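Local coordinates for protein cysteine synthase (PDB 5XEM) that uses pyridoxal 5'-phosphate in beta-replacement chemistry, producing hydrogen sulfide and lanthionine, and probably also makes L-cysteine from O-acetyl-L-serine and sulfide, at residues 12-17 with 81-86. Sequence-based numbering, arbitrary orientation.
Sequences DLIGNT and LAMICA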
loop_
_atom_site.group_PDB
_atom_site.type_symbol
_atom_site.label_atom_id
_atom_site.label_comp_id
_atom_site.label_asym_id
_atom_site.label_seq_id
_atom_site.Cartn_x
_atom_site.Cartn_y
_atom_site.Cartn_z
ATOM N N ASP A 12 1.826 5.868 -13.715
ATOM C CA ASP A 12 1.896 7.286 -13.390
ATOM C C ASP A 12 1.919 7.580 -11.884
ATOM O O ASP A 12 2.222 8.699 -11.467
ATOM C CB ASP A 12 0.746 8.060 -14.063
ATOM C CG ASP A 12 0.763 7.919 -15.567
ATOM O OD1 ASP A 12 1.787 8.250 -16.201
ATOM O OD2 ASP A 12 -0.224 7.428 -16.121
ATOM N N LEU A 13 1.615 6.588 -11.052
ATOM C CA LEU A 13 1.676 6.766 -9.604
ATOM C C LEU A 13 3.069 6.528 -8.990
ATOM O O LEU A 13 3.252 6.700 -7.788
ATOM C CB LEU A 13 0.676 5.847 -8.921
ATOM C CG LEU A 13 -0.760 5.887 -9.472
ATOM C CD1 LEU A 13 -1.667 4.956 -8.666
ATOM C CD2 LEU A 13 -1.275 7.305 -9.516
ATOM N N ILE A 14 4.024 6.099 -9.805
ATOM C CA ILE A 14 5.377 5.789 -9.356
ATOM C C ILE A 14 6.072 7.112 -9.040
ATOM O O ILE A 14 6.001 8.074 -9.821
ATOM C CB ILE A 14 6.166 4.975 -10.406
ATOM C CG1 ILE A 14 5.500 3.601 -10.602
ATOM C CG2 ILE A 14 7.639 4.781 -9.985
ATOM C CD1 ILE A 14 6.047 2.774 -11.774
ATOM N N GLY A 15 6.735 7.150 -7.894
ATOM C CA GLY A 15 7.492 8.301 -7.463
ATOM C C GLY A 15 6.653 9.347 -6.773
ATOM O O GLY A 15 5.497 9.126 -6.442
ATOM N N ASN A 16 7.254 10.501 -6.531
ATOM C CA ASN A 16 6.618 11.557 -5.759
ATOM C C ASN A 16 6.041 11.072 -4.433
ATOM O O ASN A 16 4.885 11.312 -4.077
ATOM C CB ASN A 16 5.598 12.276 -6.624
ATOM C CG ASN A 16 6.278 13.006 -7.753
ATOM O OD1 ASN A 16 7.081 13.903 -7.511
ATOM N ND2 ASN A 16 6.068 12.555 -8.963
ATOM N N THR A 17 6.871 10.347 -3.717
ATOM C CA THR A 17 6.473 9.735 -2.462
ATOM C C THR A 17 6.628 10.735 -1.329
ATOM O O THR A 17 7.458 11.628 -1.402
ATOM C CB THR A 17 7.336 8.513 -2.136
ATOM O OG1 THR A 17 8.716 8.883 -2.180
ATOM C CG2 THR A 17 7.069 7.403 -3.193
ATOM N N LEU A 81 8.493 -4.918 -11.476
ATOM C CA LEU A 81 8.477 -5.412 -12.850
ATOM C C LEU A 81 7.160 -6.059 -13.214
ATOM O O LEU A 81 6.638 -5.811 -14.289
ATOM C CB LEU A 81 9.620 -6.399 -13.096
ATOM C CG LEU A 81 11.013 -5.803 -13.140
ATOM C CD1 LEU A 81 12.057 -6.916 -13.084
ATOM C CD2 LEU A 81 11.178 -4.948 -14.401
ATOM N N ALA A 82 6.588 -6.828 -12.297
ATOM C CA ALA A 82 5.324 -7.528 -12.576
ATOM C C ALA A 82 4.174 -6.538 -12.847
ATOM O O ALA A 82 3.413 -6.691 -13.795
ATOM C CB ALA A 82 4.988 -8.472 -11.438
ATOM N N MET A 83 4.102 -5.494 -12.031
ATOM C CA MET A 83 3.037 -4.490 -12.135
ATOM C C MET A 83 3.191 -3.754 -13.463
ATOM O O MET A 83 2.218 -3.562 -14.213
ATOM C CB MET A 83 3.133 -3.533 -10.963
ATOM C CG MET A 83 2.150 -2.388 -11.018
ATOM S SD MET A 83 2.447 -1.181 -9.716
ATOM C CE MET A 83 3.991 -0.501 -10.328
ATOM N N ILE A 84 4.421 -3.353 -13.783
ATOM C CA ILE A 84 4.658 -2.633 -15.029
ATOM C C ILE A 84 4.409 -3.517 -16.271
ATOM O O ILE A 84 3.768 -3.081 -17.236
ATOM C CB ILE A 84 6.036 -2.004 -15.039
ATOM C CG1 ILE A 84 6.053 -0.845 -14.026
ATOM C CG2 ILE A 84 6.402 -1.544 -16.457
ATOM C CD1 ILE A 84 7.453 -0.484 -13.585
ATOM N N CYS A 85 4.852 -4.766 -16.205
ATOM C CA CYS A 85 4.643 -5.716 -17.314
ATOM C C CYS A 85 3.170 -6.066 -17.489
ATOM O O CYS A 85 2.713 -6.305 -18.619
ATOM C CB CYS A 85 5.469 -6.970 -17.126
ATOM S SG CYS A 85 7.244 -6.703 -17.387
ATOM N N ALA A 86 2.403 -6.060 -16.385
ATOM C CA ALA A 86 0.976 -6.254 -16.512
ATOM C C ALA A 86 0.343 -5.141 -17.377
ATOM O O ALA A 86 -0.407 -5.459 -18.308
ATOM C CB ALA A 86 0.291 -6.339 -15.143
#
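Three methyl groups make this contact: CD1 of Ile14 on the loop, and CE of Met83 and CD1 of Ile84 on the helix. With the backbones far apart (the CA atoms of Ile14 and Ile84 lie 10.2 Å from each other), it is a worked example of long apolar side chains meeting across a distance too great for the main chains to touch. Ile14 extends its CG1 branch toward the helix, CD1 trans to CA (chi2 171°), and ends 4.0 Å from Ile84 CD1. The two isoleucines cross at about a right angle, meeting through their terminal methyls while their CG2 branches stay out of the contact. Met83 reaches toward Ile14 tip to tip. Its chain runs straight as far as the sulfur and then bends at chi3 (70°), which sets CE, rather than SD, 4.1 Å from Ile14 CD1. Thus one loop methyl meets two methyls from consecutive helix residues. The contact is small but wholly apolar, and all three side chains are buried. Within the fold type II architecture of the cysteine synthase family, it ties the loop leading into strand 19-21, at the edge of the mixed sheet, to helix 76-88, which follows strand 68-72 of the parallel sheet. Helix 46-60 packs alongside, with Ala50 against Ile84 and Asp47 against Met83, while Pro41 from a loop and Gly264 of the second subunit also touch Met83, so that Met83 takes part in the dimer interface as well.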